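Local coordinates for protein transferrin (PDB 6WB6) that binds one ferric ion per molecule together with a carbonate anion and carries the iron as a secreted insect transport glycoprotein, at residues P35-V40 and G622-N627; I126-L131 and K153-F158; C366-V371 and D616-Y621; L474-N479 and L560-D565; E494-G499 and V541-S546. One frame throughout, in Å; residues are numbered along the deposited sequence.

Contact 1: P35-V40 and G622-N627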
# COMPACT_ATOMS: atom_id res chain seq x y z
N PRO A 35 -14.02 11.11 16.77
CA PRO A 35 -13.62 10.54 15.48
C PRO A 35 -12.48 11.32 14.86
O PRO A 35 -12.37 12.54 15.03
CB PRO A 35 -14.88 10.65 14.62
CG PRO A 35 -15.61 11.85 15.20
CD PRO A 35 -15.34 11.78 16.68
N ALA A 36 -11.62 10.60 14.14
CA ALA A 36 -10.65 11.24 13.28
C ALA A 36 -10.66 10.53 11.93
O ALA A 36 -11.30 9.50 11.75
CB ALA A 36 -9.24 11.26 13.87
N ARG A 37 -9.98 11.16 10.97
CA ARG A 37 -9.83 10.57 9.64
C ARG A 37 -9.07 9.26 9.73
O ARG A 37 -9.35 8.30 8.98
CB ARG A 37 -9.10 11.56 8.72
CG ARG A 37 -8.55 10.94 7.42
CD ARG A 37 -7.57 11.88 6.71
NE ARG A 37 -6.22 11.68 7.22
CZ ARG A 37 -5.52 12.58 7.88
NH1 ARG A 37 -6.00 13.80 8.10
NH2 ARG A 37 -4.30 12.28 8.30
N ASP A 38 -8.09 9.20 10.61
CA ASP A 38 -7.25 8.03 10.80
C ASP A 38 -6.35 8.31 11.99
O ASP A 38 -6.36 9.43 12.54
CB ASP A 38 -6.43 7.75 9.54
CG ASP A 38 -5.72 9.01 8.99
OD1 ASP A 38 -5.08 9.76 9.77
OD2 ASP A 38 -5.81 9.24 7.78
N ARG A 39 -5.53 7.32 12.35
CA ARG A 39 -4.64 7.49 13.48
C ARG A 39 -3.71 8.69 13.30
O ARG A 39 -3.40 9.39 14.26
CB ARG A 39 -3.85 6.21 13.71
CG ARG A 39 -3.23 6.15 15.07
CD ARG A 39 -2.55 4.83 15.33
NE ARG A 39 -3.49 3.80 15.76
CZ ARG A 39 -3.18 2.52 15.90
NH1 ARG A 39 -1.94 2.08 15.63
NH2 ARG A 39 -4.10 1.67 16.29
N VAL A 40 -3.19 8.90 12.08
CA VAL A 40 -2.29 10.04 11.89
C VAL A 40 -2.98 11.33 12.31
O VAL A 40 -2.45 12.11 13.12
CB VAL A 40 -1.78 10.11 10.43
CG1 VAL A 40 -0.96 11.39 10.20
CG2 VAL A 40 -0.91 8.93 10.16
N GLY A 622 -9.62 7.89 1.58
CA GLY A 622 -10.80 8.44 2.22
C GLY A 622 -10.95 9.95 2.04
O GLY A 622 -10.10 10.62 1.46
N GLU A 623 -12.06 10.47 2.55
CA GLU A 623 -12.27 11.91 2.63
C GLU A 623 -11.14 12.58 3.40
O GLU A 623 -10.63 12.03 4.38
CB GLU A 623 -13.60 12.22 3.34
CG GLU A 623 -14.75 12.60 2.43
CD GLU A 623 -15.91 13.24 3.21
OE1 GLU A 623 -15.71 13.63 4.38
OE2 GLU A 623 -17.02 13.35 2.64
N PHE A 624 -10.73 13.76 2.96
CA PHE A 624 -9.67 14.49 3.64
C PHE A 624 -10.15 15.92 3.86
O PHE A 624 -10.38 16.65 2.89
CB PHE A 624 -8.37 14.42 2.84
CG PHE A 624 -7.18 14.90 3.60
CD1 PHE A 624 -6.94 16.26 3.75
CD2 PHE A 624 -6.31 14.00 4.17
CE1 PHE A 624 -5.87 16.70 4.45
CE2 PHE A 624 -5.22 14.43 4.86
CZ PHE A 624 -5.00 15.78 5.01
N LEU A 625 -10.33 16.31 5.11
CA LEU A 625 -10.99 17.57 5.46
C LEU A 625 -12.20 17.82 4.57
O LEU A 625 -12.27 18.80 3.84
CB LEU A 625 -10.04 18.75 5.37
CG LEU A 625 -8.79 18.62 6.21
CD1 LEU A 625 -7.71 19.59 5.71
CD2 LEU A 625 -9.15 18.85 7.66
N LYS A 626 -13.14 16.88 4.61
CA LYS A 626 -14.40 16.96 3.87
C LYS A 626 -14.20 17.15 2.37
O LYS A 626 -15.12 17.60 1.68
CB LYS A 626 -15.31 18.08 4.41
CG LYS A 626 -15.91 17.79 5.80
CD LYS A 626 -17.12 18.68 6.14
CE LYS A 626 -17.59 18.49 7.59
NZ LYS A 626 -17.32 17.13 8.11
N ASN A 627 -13.02 16.82 1.84
CA ASN A 627 -12.79 16.79 0.41
C ASN A 627 -12.57 15.37 -0.06
O ASN A 627 -11.85 14.60 0.58
CB ASN A 627 -11.59 17.64 0.01
CG ASN A 627 -11.84 19.10 0.23
OD1 ASN A 627 -11.78 19.87 -0.70
ND2 ASN A 627 -12.13 19.50 1.47
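Arg-37 of one transferrin-like half lays its guanidinium against the ring of Phe-624 in the other half, so this is an interface between the two lobes of a transferrin. The planes of the two flat groups are only 21° apart, but they are slipped. Phe-624 CE2 sits over one face of the guanidinium, offset toward its rim, and NH1 of Arg-37 is the atom closest to it, 3.4 Å from CE2. Further back along the arginine, CD reaches Phe-624 CD2 at 3.5 Å, and CG lies 3.8 Å from the backbone O of Glu-623, a plain packing contact.

Behind this first shell stands Asp-38. It holds Arg-37 in a very short salt bridge, 2.5 Å from NE to OD2, that comes from above the carboxylate plane; the same OD2 also accepts the backbone N of Asn-619. Arg-37 reaches across because CG is anti to its backbone N (chi1 165°) and the chain folds at chi3 (87°), which brings one face of the guanidinium against the CE2 side of the ring. An alanine here would remove the guanidinium, and the Phe-624 ring would probably lose its cover on this side while Asp-38 OD2 lost its charged mate.

The phenylalanine is steadied from its own side: it packs on Val-361, Ser-364 and Lys-365 of helix 360-375 and opens a type I' beta turn that ends at Asn-627. Asp-38 is the N-cap of helix 39-47, its OD1 accepting the backbone N of Glu-41. The turn is closed by two backbone hydrogen bonds, Phe-624 N to Asn-627 O and Asn-627 N to Phe-624 O, both 2.8 Å.

Contact 2: I126-L131 and K153-F158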
# COMPACT_ATOMS: atom_id res chain seq x y z
N ILE A 126 16.40 -4.20 11.39
CA ILE A 126 17.38 -3.98 12.45
C ILE A 126 18.76 -4.36 11.89
O ILE A 126 19.68 -3.53 11.90
CB ILE A 126 16.99 -4.76 13.71
CG1 ILE A 126 15.76 -4.09 14.36
CG2 ILE A 126 18.14 -4.89 14.70
CD1 ILE A 126 15.35 -4.70 15.65
N PRO A 127 18.95 -5.57 11.36
CA PRO A 127 20.28 -5.88 10.82
C PRO A 127 20.77 -4.83 9.83
O PRO A 127 21.94 -4.44 9.86
CB PRO A 127 20.07 -7.23 10.16
CG PRO A 127 19.08 -7.89 11.00
CD PRO A 127 18.11 -6.78 11.42
N LEU A 128 19.89 -4.35 8.95
CA LEU A 128 20.33 -3.33 8.01
C LEU A 128 20.72 -2.07 8.75
O LEU A 128 21.73 -1.45 8.41
CB LEU A 128 19.25 -3.06 6.97
CG LEU A 128 19.18 -4.04 5.81
CD1 LEU A 128 17.88 -3.90 5.04
CD2 LEU A 128 20.32 -3.83 4.86
N THR A 129 19.95 -1.69 9.78
CA THR A 129 20.22 -0.46 10.51
C THR A 129 21.59 -0.49 11.17
O THR A 129 22.30 0.51 11.16
CB THR A 129 19.12 -0.20 11.58
OG1 THR A 129 17.85 0.01 10.94
CG2 THR A 129 19.42 1.04 12.44
N MET A 130 21.96 -1.64 11.75
CA MET A 130 23.20 -1.73 12.52
C MET A 130 24.41 -1.98 11.62
O MET A 130 25.44 -1.34 11.77
CB MET A 130 23.10 -2.85 13.57
CG MET A 130 21.97 -2.62 14.60
SD MET A 130 22.00 -0.89 15.15
CE MET A 130 20.45 -0.73 16.02
N LEU A 131 24.30 -2.94 10.70
CA LEU A 131 25.42 -3.28 9.83
C LEU A 131 25.84 -2.10 8.97
O LEU A 131 27.04 -1.89 8.74
CB LEU A 131 25.05 -4.45 8.93
CG LEU A 131 24.74 -5.76 9.64
CD1 LEU A 131 24.40 -6.80 8.61
CD2 LEU A 131 25.89 -6.24 10.50
N LYS A 153 20.91 -5.47 -2.97
CA LYS A 153 22.24 -5.61 -3.53
C LYS A 153 23.26 -5.67 -2.41
O LYS A 153 24.11 -6.57 -2.37
CB LYS A 153 22.54 -4.45 -4.47
CG LYS A 153 23.90 -4.52 -5.15
CD LYS A 153 23.99 -3.46 -6.25
N ALA A 154 23.11 -4.78 -1.43
CA ALA A 154 24.01 -4.75 -0.29
C ALA A 154 24.01 -6.10 0.42
O ALA A 154 25.06 -6.67 0.71
CB ALA A 154 23.62 -3.62 0.65
N LEU A 155 22.83 -6.62 0.73
CA LEU A 155 22.80 -7.90 1.42
C LEU A 155 23.42 -9.01 0.57
O LEU A 155 24.25 -9.78 1.06
CB LEU A 155 21.37 -8.22 1.82
CG LEU A 155 20.90 -7.30 2.96
CD1 LEU A 155 19.39 -7.22 2.98
CD2 LEU A 155 21.46 -7.76 4.35
N SER A 156 23.07 -9.10 -0.72
CA SER A 156 23.55 -10.20 -1.56
C SER A 156 25.03 -10.11 -1.86
O SER A 156 25.63 -11.11 -2.27
CB SER A 156 22.80 -10.25 -2.89
OG SER A 156 23.08 -9.10 -3.63
N THR A 157 25.62 -8.94 -1.68
CA THR A 157 27.06 -8.72 -1.80
C THR A 157 27.81 -8.92 -0.48
O THR A 157 29.01 -9.20 -0.50
CB THR A 157 27.29 -7.29 -2.31
OG1 THR A 157 26.97 -7.25 -3.70
CG2 THR A 157 28.71 -6.81 -2.08
N PHE A 158 27.15 -8.77 0.66
CA PHE A 158 27.83 -8.91 1.95
C PHE A 158 27.79 -10.35 2.43
O PHE A 158 28.80 -10.91 2.86
CB PHE A 158 27.17 -7.97 2.97
CG PHE A 158 27.87 -7.89 4.32
CD1 PHE A 158 29.06 -7.20 4.48
CD2 PHE A 158 27.29 -8.44 5.43
CE1 PHE A 158 29.65 -7.09 5.72
CE2 PHE A 158 27.89 -8.32 6.68
CZ PHE A 158 29.06 -7.65 6.82
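Leu-128 and Leu-155 meet nearly at right angles, each sending its branched end across the gap between helix 121-131 and helix 147-158. The CD2 methyl of Leu-128 does most of the touching: it lies 4.0 Å from Leu-155 CD1 and about as far from Leu-155 CG, so it rests against the fork of the other leucine and not on one methyl alone. Leu-128 CD1 joins from the side, 4.2 Å from Leu-155 CD1. Both leucines hold CG anti to the carbonyl carbon (chi1 -82° in Leu-128, -71° in Leu-155), and from these similar starts the two side chains run into each other from facing helices.

One turn further along each helix a second pair repeats the bridge. Leu-131 points toward the other helix and brings its CD1 to within 4.3 Å of Phe-158 CE2, approaching the ring obliquely. That ring has a further neighbour in Phe-137, whose plane is inclined to it.

The backbones stay well apart, 8.4 Å between the CA atoms of Leu-128 and Leu-155, as suits a spacing set by leucine and phenylalanine side chains. The other flank of helix 121-131 faces strand 269-271 and helix 338-342, with Ile-126 and Met-130 packing on Ala-269. Near its start the same helix carries Asn-121 and Gly-123 of the carbonate pocket, and the side chain of Leu-128 is about 14 Å from the ferric ion.

All four touching residues are buried and wholly apolar, so between these segments the helices are joined by dispersion and the exclusion of water, without directional bonds.

Contact 3: C366-V371 and D616-Y621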
# COMPACT_ATOMS: atom_id res chain seq x y z
N CYS A 366 -0.63 15.03 1.08
CA CYS A 366 0.66 14.47 0.69
C CYS A 366 1.66 14.54 1.83
O CYS A 366 2.47 13.62 2.03
CB CYS A 366 1.17 15.22 -0.55
SG CYS A 366 2.77 14.70 -1.11
N ARG A 367 1.62 15.62 2.62
CA ARG A 367 2.57 15.74 3.72
C ARG A 367 2.24 14.78 4.86
O ARG A 367 3.15 14.25 5.50
CB ARG A 367 2.59 17.17 4.24
CG ARG A 367 3.36 18.10 3.29
CD ARG A 367 3.37 19.56 3.78
NE ARG A 367 4.20 20.39 2.90
CZ ARG A 367 4.05 21.70 2.76
NH1 ARG A 367 3.10 22.34 3.44
NH2 ARG A 367 4.86 22.36 1.93
N ALA A 368 0.95 14.58 5.16
CA ALA A 368 0.59 13.61 6.19
C ALA A 368 0.92 12.20 5.72
O ALA A 368 1.44 11.38 6.48
CB ALA A 368 -0.89 13.74 6.56
N MET A 369 0.68 11.93 4.44
CA MET A 369 1.07 10.66 3.85
C MET A 369 2.58 10.46 3.87
O MET A 369 3.06 9.35 4.10
CB MET A 369 0.53 10.59 2.43
CG MET A 369 0.78 9.31 1.71
SD MET A 369 -0.35 9.17 0.32
CE MET A 369 -0.07 10.74 -0.49
N SER A 370 3.35 11.52 3.62
CA SER A 370 4.80 11.37 3.62
C SER A 370 5.31 10.99 5.00
O SER A 370 6.18 10.14 5.12
CB SER A 370 5.49 12.66 3.19
OG SER A 370 6.84 12.56 3.50
N VAL A 371 4.83 11.67 6.04
CA VAL A 371 5.33 11.38 7.38
C VAL A 371 4.93 9.97 7.79
O VAL A 371 5.71 9.26 8.43
CB VAL A 371 4.82 12.43 8.38
CG1 VAL A 371 5.52 12.26 9.67
CG2 VAL A 371 5.10 13.82 7.89
N ASP A 616 -7.43 2.57 8.79
CA ASP A 616 -7.53 3.27 10.07
C ASP A 616 -6.23 3.95 10.43
O ASP A 616 -6.23 4.93 11.18
CB ASP A 616 -7.92 2.30 11.17
CG ASP A 616 -7.00 1.10 11.24
OD1 ASP A 616 -6.53 0.66 10.18
OD2 ASP A 616 -6.75 0.60 12.35
N LEU A 617 -5.10 3.43 9.94
CA LEU A 617 -3.81 4.06 10.21
C LEU A 617 -3.64 5.33 9.39
O LEU A 617 -3.21 6.37 9.91
CB LEU A 617 -2.67 3.09 9.88
CG LEU A 617 -2.39 1.94 10.84
CD1 LEU A 617 -1.34 1.10 10.20
CD2 LEU A 617 -1.95 2.43 12.24
N PHE A 618 -3.89 5.23 8.10
CA PHE A 618 -3.89 6.38 7.21
C PHE A 618 -4.91 6.07 6.14
O PHE A 618 -4.86 5.01 5.52
CB PHE A 618 -2.52 6.66 6.60
CG PHE A 618 -2.52 7.90 5.75
CD1 PHE A 618 -2.45 9.15 6.34
CD2 PHE A 618 -2.62 7.81 4.38
CE1 PHE A 618 -2.46 10.29 5.59
CE2 PHE A 618 -2.63 8.96 3.60
CZ PHE A 618 -2.55 10.20 4.20
N ASN A 619 -5.87 6.98 5.97
CA ASN A 619 -6.99 6.73 5.09
C ASN A 619 -6.60 7.27 3.72
O ASN A 619 -6.94 8.39 3.32
CB ASN A 619 -8.24 7.38 5.65
CG ASN A 619 -9.49 6.91 4.96
OD1 ASN A 619 -9.44 6.08 4.06
ND2 ASN A 619 -10.63 7.43 5.40
N ILE A 620 -5.81 6.46 3.01
CA ILE A 620 -5.21 6.91 1.76
C ILE A 620 -6.29 7.25 0.74
O ILE A 620 -6.14 8.20 -0.03
CB ILE A 620 -4.21 5.86 1.24
CG1 ILE A 620 -3.52 6.38 -0.02
CG2 ILE A 620 -4.86 4.52 0.98
CD1 ILE A 620 -2.25 5.61 -0.40
N TYR A 621 -7.39 6.50 0.71
CA TYR A 621 -8.45 6.74 -0.26
C TYR A 621 -9.67 7.43 0.33
O TYR A 621 -10.67 7.56 -0.36
CB TYR A 621 -8.90 5.42 -0.91
CG TYR A 621 -7.77 4.57 -1.43
CD1 TYR A 621 -6.77 5.10 -2.22
CD2 TYR A 621 -7.69 3.23 -1.10
CE1 TYR A 621 -5.74 4.33 -2.69
CE2 TYR A 621 -6.66 2.44 -1.56
CZ TYR A 621 -5.69 3.01 -2.36
OH TYR A 621 -4.65 2.25 -2.83
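The ring of Phe-618 pushes against helix 360-375 at Ala-368 and Met-369, a loop-on-helix packing in the second transferrin-like half. The hollow that takes it is lined on one side by the small Ala-368, whose CB is 3.9 Å from CE1, and on the other by the base of Met-369, whose CB lies 3.6 Å from CZ. The helix backbone forms its floor: Met-369 CA stands over the face of the ring in a CH-pi contact, 4.1 Å from the centroid and 28° off the normal.

Met-369 then runs on past the ring. CG anti to the backbone N (chi1 -177°) and an extended chi2 carry SD along it, the side chain crossing Phe-618 at about a right angle and making an oblique Met-aromatic contact through the sulfur. Ile-620 adds a smaller bump, its CD1 methyl resting beside that sulfur. A serine in place of Phe-618 would probably open a gap against Ala-368 and the base of Met-369 and lose the CH-pi and sulfur contacts.

Other parts of the fold close in around the group. Leu-611 of helix 597-611 packs on both Phe-618 and Ile-620, Leu-607 on Met-369, and Val-40 of the first half reaches Phe-618. The helix is itself tied to strand 381-386 by the disulfide between Cys-366 and Cys-384. Farther along the methionine, SD sits 4.1 Å from Ile-620 CD1 and 4.0 Å from Phe-618 CE2.

Contact 4: L474-N479 and L560-D565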
# COMPACT_ATOMS: atom_id res chain seq x y z
N LEU A 474 -15.09 4.99 -31.34
CA LEU A 474 -14.53 5.65 -32.51
C LEU A 474 -13.19 5.03 -32.88
O LEU A 474 -12.93 4.73 -34.05
CB LEU A 474 -14.36 7.14 -32.28
CG LEU A 474 -15.24 8.11 -33.05
CD1 LEU A 474 -14.74 9.55 -32.80
CD2 LEU A 474 -15.24 7.80 -34.53
N PHE A 475 -12.31 4.84 -31.89
CA PHE A 475 -11.04 4.19 -32.18
C PHE A 475 -11.26 2.77 -32.65
O PHE A 475 -10.55 2.28 -33.54
CB PHE A 475 -10.11 4.14 -30.98
CG PHE A 475 -8.93 3.23 -31.22
CD1 PHE A 475 -7.80 3.71 -31.85
CD2 PHE A 475 -8.97 1.89 -30.87
CE1 PHE A 475 -6.72 2.89 -32.11
CE2 PHE A 475 -7.90 1.05 -31.13
CZ PHE A 475 -6.76 1.56 -31.75
N TYR A 476 -12.19 2.06 -32.01
CA TYR A 476 -12.36 0.66 -32.37
C TYR A 476 -12.76 0.53 -33.82
O TYR A 476 -12.22 -0.31 -34.55
CB TYR A 476 -13.38 -0.02 -31.47
CG TYR A 476 -13.50 -1.50 -31.76
CD1 TYR A 476 -14.33 -1.96 -32.77
CD2 TYR A 476 -12.77 -2.43 -31.03
CE1 TYR A 476 -14.42 -3.30 -33.05
CE2 TYR A 476 -12.88 -3.78 -31.30
CZ TYR A 476 -13.69 -4.20 -32.31
OH TYR A 476 -13.79 -5.56 -32.55
N LEU A 477 -13.68 1.38 -34.28
CA LEU A 477 -14.12 1.29 -35.66
C LEU A 477 -13.02 1.75 -36.62
O LEU A 477 -12.67 1.04 -37.57
CB LEU A 477 -15.40 2.10 -35.84
CG LEU A 477 -16.62 1.40 -35.22
CD1 LEU A 477 -17.80 2.35 -35.20
CD2 LEU A 477 -16.98 0.16 -35.98
N ILE A 478 -12.46 2.94 -36.38
CA ILE A 478 -11.36 3.44 -37.22
C ILE A 478 -10.25 2.40 -37.30
O ILE A 478 -9.71 2.12 -38.38
CB ILE A 478 -10.85 4.79 -36.68
CG1 ILE A 478 -11.89 5.90 -36.93
CG2 ILE A 478 -9.55 5.16 -37.35
CD1 ILE A 478 -11.51 7.23 -36.37
N ASN A 479 -9.89 1.80 -36.16
CA ASN A 479 -8.77 0.86 -36.13
C ASN A 479 -9.03 -0.35 -37.03
O ASN A 479 -8.14 -0.81 -37.75
CB ASN A 479 -8.50 0.40 -34.70
CG ASN A 479 -7.38 -0.64 -34.61
OD1 ASN A 479 -7.64 -1.82 -34.44
ND2 ASN A 479 -6.14 -0.18 -34.70
N LEU A 560 -20.71 -7.54 -25.36
CA LEU A 560 -20.23 -7.93 -26.68
C LEU A 560 -18.71 -7.80 -26.67
O LEU A 560 -18.19 -6.68 -26.56
CB LEU A 560 -20.84 -7.03 -27.75
CG LEU A 560 -20.39 -7.21 -29.19
CD1 LEU A 560 -20.78 -8.60 -29.64
CD2 LEU A 560 -21.00 -6.14 -30.09
N CYS A 561 -18.01 -8.93 -26.80
CA CYS A 561 -16.56 -9.01 -26.65
C CYS A 561 -15.83 -8.55 -27.92
O CYS A 561 -15.11 -9.30 -28.57
CB CYS A 561 -16.15 -10.43 -26.28
SG CYS A 561 -17.17 -11.15 -25.02
N LEU A 562 -16.03 -7.29 -28.27
CA LEU A 562 -15.36 -6.77 -29.45
C LEU A 562 -13.84 -6.91 -29.36
O LEU A 562 -13.16 -6.88 -30.40
CB LEU A 562 -15.75 -5.30 -29.67
CG LEU A 562 -17.23 -5.08 -30.05
CD1 LEU A 562 -17.67 -3.62 -29.95
CD2 LEU A 562 -17.44 -5.60 -31.46
N ASN A 563 -13.28 -7.10 -28.16
CA ASN A 563 -11.84 -7.29 -28.05
C ASN A 563 -11.39 -8.68 -28.49
O ASN A 563 -10.23 -8.84 -28.88
CB ASN A 563 -11.37 -7.10 -26.62
CG ASN A 563 -12.02 -8.07 -25.68
OD1 ASN A 563 -13.24 -8.23 -25.69
ND2 ASN A 563 -11.22 -8.76 -24.87
N ARG A 564 -12.26 -9.68 -28.43
CA ARG A 564 -11.81 -11.04 -28.70
C ARG A 564 -11.77 -11.32 -30.19
O ARG A 564 -12.64 -10.89 -30.95
CB ARG A 564 -12.72 -12.05 -28.01
CG ARG A 564 -12.81 -11.81 -26.54
CD ARG A 564 -13.65 -12.87 -25.89
NE ARG A 564 -13.70 -12.72 -24.44
CZ ARG A 564 -14.54 -13.39 -23.66
NH1 ARG A 564 -15.41 -14.24 -24.19
NH2 ARG A 564 -14.52 -13.20 -22.35
N ASP A 565 -10.73 -12.05 -30.61
CA ASP A 565 -10.66 -12.52 -31.99
C ASP A 565 -11.97 -13.20 -32.39
O ASP A 565 -12.52 -12.93 -33.47
CB ASP A 565 -9.48 -13.48 -32.16
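A single tyrosine hydroxyl spans the gap here: Tyr-476 OH gives its proton to the backbone O of Leu-562 in a short bond of 2.6 Å. The oxygen receives it off to one side, at a C=O...donor angle of 125° and with the donor tilted 24° from the carbonyl plane. Leu-562 O lies at the edge of the tyrosine ring, near its plane, where a phenolic O-H tends to point.

The same residue also supplies the apolar part of the contact. Leu-562 points toward the helix and sets its CB 3.5 Å from Tyr-476 CZ, while CD2 lies farther along, 3.8 Å from the hydroxyl oxygen. Tyr-476 reaches this far because its CG is anti to the backbone N (chi1 -176°), which swings the ring out from the helix.

Leu-562 belongs to a type I beta turn from Cys-561 to Arg-564, pinned from behind by the Cys-561 to Cys-578 disulfide and by the side chains of Asn-563 and Arg-564, which both bond to Thr-577 O. Helix 467-479 thus meets the loop joining strands 557-560 and 569-570, with helices 488-495 and 644-659 packed on its other residues and Ala-440 of strand 437-443 against Leu-562.

Contact 5: E494-G499 and V541-S546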
# COMPACT_ATOMS: atom_id res chain seq x y z
N GLU A 494 -22.49 7.41 -39.80
CA GLU A 494 -22.79 6.65 -41.01
C GLU A 494 -22.63 5.15 -40.80
O GLU A 494 -23.27 4.38 -41.51
CB GLU A 494 -21.91 7.13 -42.17
CG GLU A 494 -22.04 8.63 -42.49
CD GLU A 494 -23.42 9.05 -43.01
OE1 GLU A 494 -24.31 8.18 -43.14
OE2 GLU A 494 -23.63 10.26 -43.29
N PHE A 495 -21.82 4.71 -39.83
CA PHE A 495 -21.80 3.28 -39.53
C PHE A 495 -23.09 2.85 -38.82
O PHE A 495 -23.76 1.91 -39.25
CB PHE A 495 -20.59 2.91 -38.69
CG PHE A 495 -20.54 1.45 -38.33
CD1 PHE A 495 -21.26 0.96 -37.25
CD2 PHE A 495 -19.80 0.57 -39.09
CE1 PHE A 495 -21.23 -0.40 -36.92
CE2 PHE A 495 -19.76 -0.78 -38.76
CZ PHE A 495 -20.50 -1.26 -37.66
N PHE A 496 -23.45 3.54 -37.73
CA PHE A 496 -24.73 3.28 -37.07
C PHE A 496 -25.81 4.11 -37.75
O PHE A 496 -26.44 4.99 -37.16
CB PHE A 496 -24.63 3.59 -35.58
CG PHE A 496 -23.68 2.69 -34.85
CD1 PHE A 496 -24.03 1.38 -34.56
CD2 PHE A 496 -22.44 3.14 -34.46
CE1 PHE A 496 -23.17 0.54 -33.90
CE2 PHE A 496 -21.57 2.29 -33.80
CZ PHE A 496 -21.95 0.99 -33.52
N SER A 497 -26.02 3.80 -39.03
CA SER A 497 -26.88 4.59 -39.90
C SER A 497 -28.33 4.61 -39.45
O SER A 497 -29.09 5.45 -39.93
CB SER A 497 -26.79 4.06 -41.34
OG SER A 497 -27.27 2.72 -41.43
N GLY A 498 -28.73 3.71 -38.55
CA GLY A 498 -30.05 3.76 -37.93
C GLY A 498 -30.19 4.86 -36.90
O GLY A 498 -31.29 5.08 -36.40
N GLY A 499 -29.11 5.54 -36.56
CA GLY A 499 -29.16 6.62 -35.60
C GLY A 499 -28.55 6.22 -34.26
O GLY A 499 -28.43 5.03 -33.92
N VAL A 541 -26.87 -1.50 -29.16
CA VAL A 541 -25.65 -1.72 -28.39
C VAL A 541 -25.37 -0.43 -27.62
O VAL A 541 -25.57 0.67 -28.15
CB VAL A 541 -24.48 -2.11 -29.32
CG1 VAL A 541 -24.21 -1.00 -30.34
CG2 VAL A 541 -23.21 -2.42 -28.53
N ALA A 542 -24.92 -0.56 -26.37
CA ALA A 542 -24.61 0.61 -25.55
C ALA A 542 -23.12 0.62 -25.23
O ALA A 542 -22.63 -0.28 -24.55
CB ALA A 542 -25.42 0.62 -24.26
N PHE A 543 -22.41 1.65 -25.72
CA PHE A 543 -21.00 1.86 -25.37
C PHE A 543 -20.96 2.70 -24.09
O PHE A 543 -21.14 3.92 -24.12
CB PHE A 543 -20.23 2.54 -26.49
CG PHE A 543 -20.32 1.82 -27.79
CD1 PHE A 543 -19.41 0.82 -28.11
CD2 PHE A 543 -21.34 2.11 -28.69
CE1 PHE A 543 -19.51 0.13 -29.30
CE2 PHE A 543 -21.45 1.41 -29.88
CZ PHE A 543 -20.53 0.43 -30.19
N VAL A 544 -20.71 2.02 -22.98
CA VAL A 544 -20.70 2.62 -21.66
C VAL A 544 -19.41 2.19 -20.99
O VAL A 544 -18.63 1.42 -21.55
CB VAL A 544 -21.93 2.20 -20.86
CG1 VAL A 544 -23.19 2.77 -21.53
CG2 VAL A 544 -22.03 0.67 -20.77
N SER A 545 -19.16 2.72 -19.81
CA SER A 545 -18.05 2.25 -19.01
C SER A 545 -18.49 1.04 -18.22
O SER A 545 -19.65 0.93 -17.84
CB SER A 545 -17.57 3.31 -18.02
OG SER A 545 -16.78 2.68 -17.01
N SER A 546 -17.53 0.17 -17.91
CA SER A 546 -17.82 -0.93 -16.99
C SER A 546 -18.28 -0.42 -15.63
O SER A 546 -19.08 -1.08 -14.95
CB SER A 546 -16.59 -1.81 -16.84
OG SER A 546 -15.52 -1.08 -16.31
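Phe-496 and Phe-543 approach each other from opposite directions, Phe-496 CZ coming to the edge of the Phe-543 ring, close to its plane, and this aromatic pair is the heart of the contact. Their CZ atoms are 3.7 Å apart, and CE2 of Phe-543 lies equally near the CZ of Phe-496. The planes stand at 66° with centroids 5.8 Å apart, an oblique meeting. Phe-496 points that way with CG anti to its carbonyl carbon (chi1 -65°). A second aromatic neighbour, His-461, meets the ring of Phe-543.

The aliphatic share falls to Val-541, two residues before Phe-543. Its CG1 methyl touches Phe-496 CE1 at 4.0 Å, the two side chains crossing at about a right angle, while its CG2 lies over one face of the Phe-543 ring, offset toward the rim. Phe-495 backs the pair by setting its CD1 over the centre of the Phe-496 ring, 3.5 Å above the plane.

Backbone bonds hold the turn that presents Phe-496. It is the first residue to leave helix 488-495, and the type I beta turn it begins is closed by Gly-499 N to Phe-496 O at 2.8 Å. Strands 499-501 and 542-545 both pair in parallel with strand 458-461, whose Ser-459 packs on Phe-496, Val-541 and Phe-543. With its exit residue Phe-496 packed on Val-541 and Phe-543, helix 488-495 ends a beta-alpha-beta crossover from strand 458-461 to strand 499-501, part of the periplasmic-binding-protein-like alpha/beta fold of a transferrin domain.

How the contacts relate
Contacts 1 and 3 are neighbours, their centres about 9 Å apart, and are joined directly where Arg-39 N and Asp-38 OD2 meet Asp-616 O and Asn-619 N. Contact 1 bridges the two transferrin-like halves, and contact 3 fixes, within the second half, the same loop against helix 360-375. Contact 2 lies in the iron-binding first half, its centre about 37 Å from that of contact 1. Contacts 4 and 5 cluster in the second half, centres about 12 Å apart; their helices 467-479 and 488-495 follow one another in the chain and pack through Leu-477 on Phe-495 and Phe-496. Along the chain contact 1 encloses all the others: contact 2 comes first, then contact 3 opens, and contact 5 is nested inside contact 4 within it.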